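Local coordinates for protein Phikz039 (Pseudomonas phage phikz, PDB 3ZBQ) that belongs to the tubulin/FtsZ superfamily as the phage tubulin-like protein PhuZ and carries a bound guanosine-5'-diphosphate, at residues 190-194 and 205-209; 94-100 and 120-126; 240-246 and 258-264. All coordinates share one frame; numbering follows the deposited sequence.

Contact 1: 190-194 and 205-209; sequences VILFN and ITNWA
Leu192 of helix 175-192 and the adjoining Phe193 pack against Ile205 and Trp208 on one side of helix 202-209. In position the longer helix is consistent with the central helix of the tubulin/FtsZ fold, which passes from the nucleotide-binding half of the molecule to the C-terminal domain; here it meets the next helix along the chain through hydrocarbon alone. Leu192 comes first. Its side chain leaves the backbone toward the other helix, and with CG antiperiplanar to the backbone N (chi1 179°) that atom lies 3.9 Å from Ile205 CD1. Both methyls stay near that isoleucine tip, and Leu192 CD2 in addition sits over one face of the indole, 4.2 Å from Trp208 CH2. Phe193 follows with its ring swung across, and here the second branch of Ile205 is used, with CG2 of Ile205 3.7 Å from CE1 of Phe193. Ile205 thus forks between two consecutive residues, its CD1 serving the leucine and its CG2 the phenylalanine. All four side chains are buried, and Phe193 also reaches Thr97 and Ile99 of strand 97-103. The rotation of the indole is steadied from beyond the pair, where Trp208 NE1 bonds to Phe278 O. The outer corner of its six-membered ring, Trp208 CZ3, meets Phe193 at the edge, near the phenyl plane, 3.9 Å from Phe193 CE1.

Contact 2: 94-100 and 120-126; sequences AGDTNIV and LQQQGEV
Asn98 on strand 97-103 donates through ND2 to Val126 O, a 3.0 Å bond that is fairly straight (162°) and has its acceptor in the plane of the amide. The pair joins the start of the strand to the residues that follow helix 109-122, within a beta-alpha-beta unit of the nucleotide-binding half of this tubulin-like fold. The same amide also ties down its own chain: Gly95 N bonds to Asn98 OD1 at 2.8 Å, and Asn98 ND2 has a second acceptor in Gly95 O. Three bonds therefore fix its rotation. Close packing continues at Ala94, whose CB touches both Leu120 CD2 (3.5 Å) and Glu125 CD (3.4 Å), which approach it roughly at right angles. A bend at chi2 (-69°) folds the Glu125 carboxylate back over that methyl, and its OE1 forms a salt bridge with Lys4. A water bonded to Glu125 OE1 (2.6 Å) and Asp96 O accepts from Val126 N, linking the two segments beside the direct contact of Asp96 O with Val126. Farther along the strand the fit is looser, with Val100 CG2 4.4 Å from Leu120 CD1. On the solvent side the chain turns at Gly124, whose positive phi (90°) belongs to a Schellman motif closing the helix. Around the contact, strand 7-12 meets Asn98 and Leu120, strand 127-133 backs Val100 and Leu120, and helix 202-209 packs on Thr97 and Val126.

Contact 3: 240-246 and 258-264; sequences ISIASLY and VLTRTTG
The outer pair of parallel strands in the C-terminal domain pairs Ser241 through Leu245 with Thr260 through Gly264. Backbone bonds alternate between the chains from Thr260 N to Ile240 O through to Tyr246 N to Gly264 O, all near 3 Å, and Ile240 O takes a further weak bond from Leu259 N. Strand 260-265 is the outermost strand of the sheet within this chain; on its side away from strand 260-265, strand 239-246 pairs antiparallel with strand 275-281, where Ile240 and Ser241 both face Ile280 in a classic beta bulge. The face carrying Ala243, Leu245 and Thr262 turns to helices 175-192 and 202-209. There Leu245 CD2 lies 3.7 Å from Gly264 CA, in the space a side chain would need. On the face of Ile242 and Ser244, Arg261 runs extended beside Ile242, its CG 3.7 Å from Ile242 CG2. Arg261 NE donates to a water (2.7 Å) that also bonds Ser244 OG, which is shared with His277. At the guanidinium edge, Arg261 NH2 makes a weak, bent bond (122°) to Tyr246 OH at 2.8 Å, besides its salt bridge to Asp252. Thr263 CG2 lies 3.3 Å above the Arg261 guanidinium plane, displaced toward its rim.

How the contacts relate
Contact 1 stands between the other two and touches both: Phe193 and Ile205 pack on Thr97 of contact 2, and Trp208 O probably bonds to Ser241 OG of contact 3. Contacts 2 and 3 do not meet, their nearest atoms being about 10 Å apart, yet both reach the same mixed sheet, one through the parallel strands of the nucleotide-binding half and the other at one edge, through its last two strands. Their chemistry follows position. The helix pair of contact 1 is buried and wholly apolar; contact 2, also buried, combines apolar packing with an amide and a water; contact 3, only partly buried, rests on regular backbone bonding, with hydroxyls on both faces and an arginine on one.

Contact 1: 190-194 and 205-209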
ATOM      1  N   VAL A 190       0.176  12.526   7.471  1.00  6.95           N
ATOM      2  CA  VAL A 190      -0.725  13.676   7.393  1.00  6.97           C
ATOM      3  C   VAL A 190      -0.059  14.938   7.961  1.00  6.25           C
ATOM      4  O   VAL A 190      -0.148  16.016   7.362  1.00  8.50           O
ATOM      5  CB  VAL A 190      -2.061  13.388   8.098  1.00  9.53           C
ATOM      6  CG1 VAL A 190      -2.850  14.664   8.278  1.00 13.78           C
ATOM      7  CG2 VAL A 190      -2.870  12.368   7.293  1.00  8.14           C
ATOM      8  N   ILE A 191       0.611  14.811   9.106  1.00  6.01           N
ATOM      9  CA  ILE A 191       1.383  15.933   9.669  1.00  5.82           C
ATOM     10  C   ILE A 191       2.490  16.393   8.711  1.00  8.99           C
ATOM     11  O   ILE A 191       2.639  17.606   8.441  1.00  7.57           O
ATOM     12  CB  ILE A 191       2.009  15.557  11.043  1.00  8.70           C
ATOM     13  CG1 ILE A 191       0.920  15.330  12.098  1.00  8.54           C
ATOM     14  CG2 ILE A 191       2.991  16.631  11.522  1.00  7.44           C
ATOM     15  CD1 ILE A 191       1.438  14.743  13.398  1.00 10.59           C
ATOM     16  N   LEU A 192       3.281  15.446   8.207  1.00  7.45           N
ATOM     17  CA  LEU A 192       4.368  15.786   7.280  1.00  5.95           C
ATOM     18  C   LEU A 192       3.873  16.614   6.106  1.00  6.62           C
ATOM     19  O   LEU A 192       4.524  17.580   5.696  1.00  7.56           O
ATOM     20  CB  LEU A 192       5.065  14.526   6.748  1.00  7.09           C
ATOM     21  CG  LEU A 192       6.199  14.791   5.741  1.00  7.40           C
ATOM     22  CD1 LEU A 192       7.321  15.612   6.395  1.00  6.88           C
ATOM     23  CD2 LEU A 192       6.753  13.486   5.147  1.00  7.38           C
ATOM     24  N   PHE A 193       2.698  16.258   5.599  1.00  5.01           N
ATOM     25  CA  PHE A 193       2.161  16.856   4.378  1.00  6.35           C
ATOM     26  C   PHE A 193       1.234  18.055   4.621  1.00  5.81           C
ATOM     27  O   PHE A 193       0.647  18.584   3.673  1.00  7.52           O
ATOM     28  CB  PHE A 193       1.370  15.792   3.597  1.00  5.47           C
ATOM     29  CG  PHE A 193       2.192  14.620   3.114  1.00  5.15           C
ATOM     30  CD1 PHE A 193       3.541  14.753   2.823  1.00  7.08           C
ATOM     31  CD2 PHE A 193       1.585  13.375   2.922  1.00  4.12           C
ATOM     32  CE1 PHE A 193       4.288  13.668   2.364  1.00  5.33           C
ATOM     33  CE2 PHE A 193       2.326  12.283   2.453  1.00  4.28           C
ATOM     34  CZ  PHE A 193       3.670  12.424   2.173  1.00  5.31           C
ATOM     35  N   ASN A 194       1.078  18.484   5.869  1.00  4.76           N
ATOM     36  CA  ASN A 194       0.017  19.452   6.168  1.00  7.79           C
ATOM     37  C   ASN A 194       0.325  20.912   5.758  1.00  9.23           C
ATOM     38  O   ASN A 194      -0.524  21.805   5.897  1.00  9.90           O
ATOM     39  CB  ASN A 194      -0.466  19.338   7.625  1.00  7.29           C
ATOM     40  CG  ASN A 194       0.513  19.934   8.645  1.00 12.01           C
ATOM     41  OD1 ASN A 194       1.443  20.666   8.301  1.00  8.87           O
ATOM     42  ND2 ASN A 194       0.286  19.627   9.917  1.00 12.41           N
ATOM     43  N   ILE A 205       8.700  18.621  -0.562  1.00  4.13           N
ATOM     44  CA  ILE A 205       8.076  17.298  -0.417  1.00  4.11           C
ATOM     45  C   ILE A 205       8.058  16.589  -1.774  1.00  3.61           C
ATOM     46  O   ILE A 205       8.391  15.406  -1.875  1.00  6.53           O
ATOM     47  CB  ILE A 205       6.661  17.404   0.189  1.00  4.15           C
ATOM     48  CG1 ILE A 205       6.737  17.755   1.682  1.00  5.02           C
ATOM     49  CG2 ILE A 205       5.876  16.074   0.015  1.00  2.44           C
ATOM     50  CD1 ILE A 205       7.388  16.674   2.553  1.00  7.69           C
ATOM     51  N   THR A 206       7.691  17.314  -2.829  1.00  4.33           N
ATOM     52  CA  THR A 206       7.676  16.725  -4.171  1.00  4.10           C
ATOM     53  C   THR A 206       9.023  16.094  -4.556  1.00  5.84           C
ATOM     54  O   THR A 206       9.078  14.954  -5.007  1.00  4.87           O
ATOM     55  CB  THR A 206       7.236  17.746  -5.233  1.00  3.71           C
ATOM     56  OG1 THR A 206       5.885  18.155  -4.964  1.00  5.69           O
ATOM     57  CG2 THR A 206       7.321  17.139  -6.624  1.00  6.44           C
ATOM     58  N   ASN A 207      10.118  16.820  -4.354  1.00  3.22           N
ATOM     59  CA  ASN A 207      11.426  16.300  -4.754  1.00  4.04           C
ATOM     60  C   ASN A 207      12.038  15.313  -3.769  1.00  4.97           C
ATOM     61  O   ASN A 207      12.992  14.618  -4.099  1.00  6.02           O
ATOM     62  CB  ASN A 207      12.375  17.468  -5.079  1.00  2.49           C
ATOM     63  CG  ASN A 207      11.938  18.212  -6.323  1.00  6.28           C
ATOM     64  OD1 ASN A 207      11.121  17.705  -7.092  1.00  6.71           O
ATOM     65  ND2 ASN A 207      12.472  19.422  -6.531  1.00  4.68           N
ATOM     66  N   TRP A 208      11.473  15.247  -2.566  1.00  5.07           N
ATOM     67  CA  TRP A 208      11.809  14.196  -1.614  1.00  4.29           C
ATOM     68  C   TRP A 208      11.244  12.876  -2.165  1.00  5.10           C
ATOM     69  O   TRP A 208      11.939  11.857  -2.229  1.00  4.80           O
ATOM     70  CB  TRP A 208      11.231  14.533  -0.221  1.00  4.01           C
ATOM     71  CG  TRP A 208      11.066  13.326   0.684  1.00  4.71           C
ATOM     72  CD1 TRP A 208      12.057  12.650   1.350  1.00  4.35           C
ATOM     73  CD2 TRP A 208       9.837  12.642   0.995  1.00  5.49           C
ATOM     74  NE1 TRP A 208      11.507  11.592   2.060  1.00  5.54           N
ATOM     75  CE2 TRP A 208      10.156  11.577   1.861  1.00  5.31           C
ATOM     76  CE3 TRP A 208       8.499  12.847   0.632  1.00  5.25           C
ATOM     77  CZ2 TRP A 208       9.172  10.699   2.359  1.00  4.89           C
ATOM     78  CZ3 TRP A 208       7.528  11.968   1.131  1.00  3.99           C
ATOM     79  CH2 TRP A 208       7.872  10.921   1.986  1.00  5.24           C
ATOM     80  N   ALA A 209      10.004  12.922  -2.626  1.00  3.49           N
ATOM     81  CA  ALA A 209       9.334  11.735  -3.153  1.00  4.96           C
ATOM     82  C   ALA A 209       9.840  11.399  -4.559  1.00  6.78           C
ATOM     83  O   ALA A 209       9.999  10.230  -4.911  1.00  5.68           O
ATOM     84  CB  ALA A 209       7.830  11.954  -3.163  1.00  6.91           C
TER

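Contact 2: 94-100 and 120-126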
ATOM      1  N   ALA A  94      -6.648  14.064  -7.286  1.00 10.83           N
ATOM      2  CA  ALA A  94      -5.402  14.016  -6.522  1.00 12.22           C
ATOM      3  C   ALA A  94      -5.219  15.232  -5.635  1.00 11.65           C
ATOM      4  O   ALA A  94      -5.601  16.347  -6.003  1.00  9.50           O
ATOM      5  CB  ALA A  94      -4.206  13.897  -7.464  1.00  9.16           C
ATOM      6  N   GLY A  95      -4.611  15.017  -4.470  1.00  8.94           N
ATOM      7  CA  GLY A  95      -4.187  16.120  -3.626  1.00 10.14           C
ATOM      8  C   GLY A  95      -2.754  16.530  -3.933  1.00  9.33           C
ATOM      9  O   GLY A  95      -2.097  15.912  -4.782  1.00  7.85           O
ATOM     10  N   ASP A  96      -2.258  17.563  -3.252  1.00  8.98           N
ATOM     11  CA  ASP A  96      -0.847  17.928  -3.369  1.00  8.22           C
ATOM     12  C   ASP A  96       0.043  16.744  -2.983  1.00  8.43           C
ATOM     13  O   ASP A  96       1.120  16.557  -3.547  1.00  5.35           O
ATOM     14  CB  ASP A  96      -0.514  19.148  -2.494  1.00  9.43           C
ATOM     15  CG  ASP A  96      -1.105  20.443  -3.032  1.00 11.72           C
ATOM     16  OD1 ASP A  96      -1.196  20.600  -4.273  1.00 13.82           O
ATOM     17  OD2 ASP A  96      -1.466  21.311  -2.206  1.00 12.78           O
ATOM     18  N   THR A  97      -0.439  15.936  -2.038  1.00  8.25           N
ATOM     19  CA  THR A  97       0.169  14.654  -1.698  1.00  6.14           C
ATOM     20  C   THR A  97      -0.943  13.617  -1.682  1.00  5.35           C
ATOM     21  O   THR A  97      -2.115  13.966  -1.534  1.00  4.75           O
ATOM     22  CB  THR A  97       0.850  14.684  -0.320  1.00  4.94           C
ATOM     23  OG1 THR A  97      -0.080  15.165   0.664  1.00  5.72           O
ATOM     24  CG2 THR A  97       2.075  15.597  -0.355  1.00  6.64           C
ATOM     25  N   ASN A  98      -0.585  12.350  -1.854  1.00  4.93           N
ATOM     26  CA  ASN A  98      -1.593  11.300  -1.963  1.00  5.24           C
ATOM     27  C   ASN A  98      -1.140  10.048  -1.251  1.00  4.76           C
ATOM     28  O   ASN A  98       0.008   9.616  -1.405  1.00  5.65           O
ATOM     29  CB  ASN A  98      -1.877  10.990  -3.432  1.00  5.45           C
ATOM     30  CG  ASN A  98      -2.380  12.197  -4.180  1.00  6.08           C
ATOM     31  OD1 ASN A  98      -3.585  12.455  -4.195  1.00  4.86           O
ATOM     32  ND2 ASN A  98      -1.452  12.993  -4.746  1.00  4.65           N
ATOM     33  N   ILE A  99      -2.040   9.463  -0.468  1.00  5.51           N
ATOM     34  CA  ILE A  99      -1.717   8.264   0.276  1.00  3.33           C
ATOM     35  C   ILE A  99      -2.735   7.215  -0.132  1.00  4.13           C
ATOM     36  O   ILE A  99      -3.926   7.478  -0.117  1.00  3.33           O
ATOM     37  CB  ILE A  99      -1.775   8.494   1.804  1.00  4.06           C
ATOM     38  CG1 ILE A  99      -0.883   9.680   2.197  1.00  3.32           C
ATOM     39  CG2 ILE A  99      -1.337   7.237   2.553  1.00  3.89           C
ATOM     40  CD1 ILE A  99      -0.866   9.990   3.682  1.00  4.33           C
ATOM     41  N   VAL A 100      -2.248   6.059  -0.558  1.00  2.93           N
ATOM     42  CA  VAL A 100      -3.115   4.964  -0.992  1.00  3.76           C
ATOM     43  C   VAL A 100      -2.895   3.751  -0.083  1.00  3.87           C
ATOM     44  O   VAL A 100      -1.755   3.305   0.102  1.00  3.15           O
ATOM     45  CB  VAL A 100      -2.821   4.587  -2.468  1.00  3.91           C
ATOM     46  CG1 VAL A 100      -3.875   3.612  -3.007  1.00  3.58           C
ATOM     47  CG2 VAL A 100      -2.781   5.827  -3.343  1.00  4.11           C
ATOM     48  N   LEU A 120      -2.080   8.105 -10.990  1.00  5.88           N
ATOM     49  CA  LEU A 120      -1.691   9.367 -10.354  1.00  9.06           C
ATOM     50  C   LEU A 120      -0.259   9.754 -10.712  1.00  9.38           C
ATOM     51  O   LEU A 120       0.033  10.923 -10.976  1.00  7.80           O
ATOM     52  CB  LEU A 120      -1.838   9.275  -8.834  1.00  8.18           C
ATOM     53  CG  LEU A 120      -3.231   9.123  -8.229  1.00 12.52           C
ATOM     54  CD1 LEU A 120      -3.116   8.545  -6.825  1.00 15.09           C
ATOM     55  CD2 LEU A 120      -3.958  10.442  -8.181  1.00 14.80           C
ATOM     56  N   GLN A 121       0.643   8.775 -10.698  1.00  8.03           N
ATOM     57  CA  GLN A 121       2.047   9.051 -10.980  1.00  8.71           C
ATOM     58  C   GLN A 121       2.269   9.448 -12.434  1.00 11.19           C
ATOM     59  O   GLN A 121       3.114  10.299 -12.731  1.00  7.77           O
ATOM     60  CB  GLN A 121       2.947   7.886 -10.529  1.00  8.15           C
ATOM     61  CG  GLN A 121       2.999   7.803  -9.004  1.00  6.98           C
ATOM     62  CD  GLN A 121       4.151   7.000  -8.450  1.00  5.97           C
ATOM     63  OE1 GLN A 121       4.536   7.198  -7.293  1.00  6.88           O
ATOM     64  NE2 GLN A 121       4.686   6.069  -9.242  1.00  5.97           N
ATOM     65  N   GLN A 122       1.481   8.873 -13.335  1.00  8.49           N
ATOM     66  CA  GLN A 122       1.532   9.295 -14.735  1.00 11.23           C
ATOM     67  C   GLN A 122       1.057  10.738 -14.926  1.00 12.19           C
ATOM     68  O   GLN A 122       1.418  11.380 -15.910  1.00 16.87           O
ATOM     69  CB  GLN A 122       0.734   8.333 -15.621  1.00 10.34           C
ATOM     70  CG  GLN A 122       1.379   6.958 -15.744  1.00  9.69           C
ATOM     71  CD  GLN A 122       0.483   5.969 -16.457  1.00 17.35           C
ATOM     72  OE1 GLN A 122       0.153   4.914 -15.919  1.00 18.18           O
ATOM     73  NE2 GLN A 122       0.077   6.310 -17.673  1.00 22.78           N
ATOM     74  N   GLN A 123       0.255  11.246 -13.991  1.00 11.58           N
ATOM     75  CA  GLN A 123      -0.171  12.655 -14.018  1.00 10.79           C
ATOM     76  C   GLN A 123       0.838  13.584 -13.339  1.00 12.94           C
ATOM     77  O   GLN A 123       0.623  14.791 -13.282  1.00 15.20           O
ATOM     78  CB  GLN A 123      -1.534  12.849 -13.331  1.00 11.61           C
ATOM     79  CG  GLN A 123      -2.591  11.850 -13.701  1.00 17.21           C
ATOM     80  CD  GLN A 123      -2.776  11.729 -15.185  1.00 22.73           C
ATOM     81  OE1 GLN A 123      -2.786  12.731 -15.901  1.00 31.69           O
ATOM     82  NE2 GLN A 123      -2.919  10.492 -15.668  1.00 25.36           N
ATOM     83  N   GLY A 124       1.919  13.020 -12.803  1.00  9.64           N
ATOM     84  CA  GLY A 124       2.933  13.801 -12.107  1.00  8.88           C
ATOM     85  C   GLY A 124       2.701  13.981 -10.610  1.00 10.32           C
ATOM     86  O   GLY A 124       3.396  14.764  -9.966  1.00  8.34           O
ATOM     87  N   GLU A 125       1.744  13.250 -10.040  1.00  8.10           N
ATOM     88  CA  GLU A 125       1.428  13.422  -8.619  1.00  5.69           C
ATOM     89  C   GLU A 125       2.440  12.740  -7.700  1.00  6.10           C
ATOM     90  O   GLU A 125       3.196  11.851  -8.119  1.00  6.91           O
ATOM     91  CB  GLU A 125       0.020  12.897  -8.300  1.00  7.07           C
ATOM     92  CG  GLU A 125      -1.076  13.407  -9.223  1.00  7.89           C
ATOM     93  CD  GLU A 125      -1.385  14.886  -9.050  1.00 11.68           C
ATOM     94  OE1 GLU A 125      -0.958  15.493  -8.046  1.00  8.77           O
ATOM     95  OE2 GLU A 125      -2.091  15.438  -9.920  1.00 12.97           O
ATOM     96  N   VAL A 126       2.431  13.173  -6.444  1.00  5.78           N
ATOM     97  CA  VAL A 126       3.264  12.627  -5.384  1.00  4.37           C
ATOM     98  C   VAL A 126       2.411  11.641  -4.591  1.00  5.22           C
ATOM     99  O   VAL A 126       1.339  11.992  -4.065  1.00  3.96           O
ATOM    100  CB  VAL A 126       3.726  13.739  -4.441  1.00  6.13           C
ATOM    101  CG1 VAL A 126       4.401  13.160  -3.200  1.00  4.64           C
ATOM    102  CG2 VAL A 126       4.664  14.689  -5.185  1.00  5.29           C
TER
HETATM  103  O   HOH W   1       0.838  15.568  -6.195  1.00 12.54           O

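Contact 3: 240-246 and 258-264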
ATOM      1  N   ILE A 240      18.125   6.805   0.532  1.00  5.89           N
ATOM      2  CA  ILE A 240      18.127   7.590  -0.704  1.00  8.59           C
ATOM      3  C   ILE A 240      17.644   9.024  -0.473  1.00  6.60           C
ATOM      4  O   ILE A 240      18.302   9.995  -0.862  1.00  6.86           O
ATOM      5  CB  ILE A 240      17.245   6.922  -1.776  1.00  6.47           C
ATOM      6  CG1 ILE A 240      17.814   5.542  -2.138  1.00  6.99           C
ATOM      7  CG2 ILE A 240      17.104   7.823  -3.010  1.00  3.02           C
ATOM      8  CD1 ILE A 240      16.828   4.623  -2.887  1.00  8.82           C
ATOM      9  N   SER A 241      16.494   9.151   0.177  1.00  6.53           N
ATOM     10  CA  SER A 241      15.835  10.445   0.336  1.00  5.80           C
ATOM     11  C   SER A 241      15.186  10.536   1.713  1.00  6.37           C
ATOM     12  O   SER A 241      14.437   9.645   2.118  1.00  6.73           O
ATOM     13  CB  SER A 241      14.787  10.640  -0.763  1.00  5.90           C
ATOM     14  OG  SER A 241      14.287  11.964  -0.781  1.00  7.04           O
ATOM     15  N   ILE A 242      15.483  11.611   2.441  1.00  5.59           N
ATOM     16  CA  ILE A 242      14.955  11.749   3.790  1.00  5.79           C
ATOM     17  C   ILE A 242      14.270  13.088   3.994  1.00  7.41           C
ATOM     18  O   ILE A 242      14.797  14.138   3.597  1.00  6.60           O
ATOM     19  CB  ILE A 242      16.041  11.518   4.873  1.00  5.22           C
ATOM     20  CG1 ILE A 242      15.426  11.634   6.265  1.00  8.29           C
ATOM     21  CG2 ILE A 242      17.191  12.514   4.721  1.00  7.95           C
ATOM     22  CD1 ILE A 242      16.353  11.191   7.391  1.00  9.30           C
ATOM     23  N   ALA A 243      13.086  13.043   4.599  1.00  4.82           N
ATOM     24  CA  ALA A 243      12.400  14.249   5.057  1.00  7.80           C
ATOM     25  C   ALA A 243      12.335  14.230   6.577  1.00  8.09           C
ATOM     26  O   ALA A 243      11.840  13.277   7.164  1.00  7.85           O
ATOM     27  CB  ALA A 243      11.002  14.328   4.485  1.00  7.72           C
ATOM     28  N   SER A 244      12.810  15.294   7.212  1.00  6.98           N
ATOM     29  CA  SER A 244      12.844  15.336   8.668  1.00  9.76           C
ATOM     30  C   SER A 244      12.054  16.523   9.219  1.00  9.53           C
ATOM     31  O   SER A 244      12.121  17.627   8.677  1.00 10.27           O
ATOM     32  CB  SER A 244      14.290  15.397   9.169  1.00 12.37           C
ATOM     33  OG  SER A 244      15.042  14.270   8.753  1.00 11.37           O
ATOM     34  N   LEU A 245      11.315  16.286  10.302  1.00  7.50           N
ATOM     35  CA  LEU A 245      10.658  17.357  11.046  1.00 10.07           C
ATOM     36  C   LEU A 245      11.262  17.490  12.437  1.00 10.07           C
ATOM     37  O   LEU A 245      11.445  16.491  13.126  1.00 10.57           O
ATOM     38  CB  LEU A 245       9.166  17.072  11.184  1.00  8.27           C
ATOM     39  CG  LEU A 245       8.349  17.154   9.900  1.00 11.77           C
ATOM     40  CD1 LEU A 245       6.888  16.772  10.157  1.00 13.36           C
ATOM     41  CD2 LEU A 245       8.430  18.559   9.353  1.00 12.32           C
ATOM     42  N   TYR A 246      11.565  18.722  12.842  1.00  8.11           N
ATOM     43  CA  TYR A 246      12.039  19.001  14.196  1.00 10.79           C
ATOM     44  C   TYR A 246      11.139  20.053  14.836  1.00 10.34           C
ATOM     45  O   TYR A 246      10.685  20.975  14.155  1.00 11.58           O
ATOM     46  CB  TYR A 246      13.475  19.530  14.157  1.00 11.93           C
ATOM     47  CG  TYR A 246      14.441  18.624  13.436  1.00 10.27           C
ATOM     48  CD1 TYR A 246      14.611  18.716  12.054  1.00  8.24           C
ATOM     49  CD2 TYR A 246      15.186  17.679  14.130  1.00 11.23           C
ATOM     50  CE1 TYR A 246      15.493  17.885  11.385  1.00 10.96           C
ATOM     51  CE2 TYR A 246      16.072  16.847  13.473  1.00 13.04           C
ATOM     52  CZ  TYR A 246      16.218  16.952  12.101  1.00 12.05           C
ATOM     53  OH  TYR A 246      17.099  16.124  11.448  1.00 12.70           O
ATOM     54  N   VAL A 258      23.232  10.791   2.437  1.00  9.11           N
ATOM     55  CA  VAL A 258      21.932  10.594   1.809  1.00  7.51           C
ATOM     56  C   VAL A 258      21.891  11.411   0.526  1.00  8.39           C
ATOM     57  O   VAL A 258      22.607  12.419   0.407  1.00  7.18           O
ATOM     58  CB  VAL A 258      20.779  10.969   2.795  1.00  8.80           C
ATOM     59  CG1 VAL A 258      20.698  12.481   3.009  1.00  8.95           C
ATOM     60  CG2 VAL A 258      19.442  10.417   2.318  1.00  8.90           C
ATOM     61  N   LEU A 259      21.092  10.988  -0.449  1.00  7.80           N
ATOM     62  CA  LEU A 259      21.105  11.664  -1.754  1.00  9.43           C
ATOM     63  C   LEU A 259      20.298  12.963  -1.746  1.00  9.97           C
ATOM     64  O   LEU A 259      20.767  13.997  -2.218  1.00  7.33           O
ATOM     65  CB  LEU A 259      20.622  10.741  -2.872  1.00  7.36           C
ATOM     66  CG  LEU A 259      21.381   9.411  -2.974  1.00  9.94           C
ATOM     67  CD1 LEU A 259      20.913   8.615  -4.173  1.00 10.56           C
ATOM     68  CD2 LEU A 259      22.884   9.666  -3.068  1.00 13.00           C
ATOM     69  N   THR A 260      19.085  12.895  -1.205  1.00  5.87           N
ATOM     70  CA  THR A 260      18.243  14.070  -1.024  1.00  6.96           C
ATOM     71  C   THR A 260      17.821  14.186   0.446  1.00  6.92           C
ATOM     72  O   THR A 260      17.465  13.193   1.080  1.00  6.26           O
ATOM     73  CB  THR A 260      17.011  14.031  -1.958  1.00  8.49           C
ATOM     74  OG1 THR A 260      17.428  14.288  -3.302  1.00  7.38           O
ATOM     75  CG2 THR A 260      15.971  15.075  -1.559  1.00  7.38           C
ATOM     76  N   ARG A 261      17.907  15.397   0.993  1.00  7.27           N
ATOM     77  CA  ARG A 261      17.431  15.651   2.352  1.00  7.13           C
ATOM     78  C   ARG A 261      16.603  16.932   2.363  1.00  9.85           C
ATOM     79  O   ARG A 261      16.987  17.955   1.779  1.00  8.46           O
ATOM     80  CB  ARG A 261      18.601  15.752   3.344  1.00  9.37           C
ATOM     81  CG  ARG A 261      18.176  16.029   4.802  1.00  9.35           C
ATOM     82  CD  ARG A 261      19.343  15.908   5.784  1.00 10.85           C
ATOM     83  NE  ARG A 261      18.894  15.998   7.175  1.00 12.82           N
ATOM     84  CZ  ARG A 261      18.940  17.094   7.926  1.00 15.38           C
ATOM     85  NH1 ARG A 261      19.439  18.230   7.441  1.00 16.24           N
ATOM     86  NH2 ARG A 261      18.490  17.053   9.174  1.00 13.51           N
ATOM     87  N   THR A 262      15.457  16.878   3.021  1.00  7.16           N
ATOM     88  CA  THR A 262      14.676  18.089   3.220  1.00  8.62           C
ATOM     89  C   THR A 262      14.191  18.121   4.666  1.00 10.00           C
ATOM     90  O   THR A 262      13.941  17.071   5.270  1.00 10.49           O
ATOM     91  CB  THR A 262      13.521  18.187   2.192  1.00  9.62           C
ATOM     92  OG1 THR A 262      12.958  19.504   2.213  1.00 12.04           O
ATOM     93  CG2 THR A 262      12.438  17.160   2.486  1.00  6.14           C
ATOM     94  N   THR A 263      14.095  19.317   5.240  1.00  7.90           N
ATOM     95  CA  THR A 263      13.687  19.444   6.640  1.00 10.70           C
ATOM     96  C   THR A 263      12.579  20.472   6.826  1.00 11.03           C
ATOM     97  O   THR A 263      12.472  21.431   6.056  1.00 11.81           O
ATOM     98  CB  THR A 263      14.872  19.811   7.571  1.00 13.00           C
ATOM     99  OG1 THR A 263      15.260  21.174   7.352  1.00 17.07           O
ATOM    100  CG2 THR A 263      16.048  18.900   7.319  1.00 10.49           C
ATOM    101  N   GLY A 264      11.762  20.273   7.856  1.00  8.11           N
ATOM    102  CA  GLY A 264      10.747  21.251   8.214  1.00 10.72           C
ATOM    103  C   GLY A 264      10.768  21.510   9.707  1.00 10.96           C
ATOM    104  O   GLY A 264      11.166  20.632  10.477  1.00  9.81           O
TER
HETATM  105  O   HOH W   2      17.655  14.179   8.795  1.00 17.89           O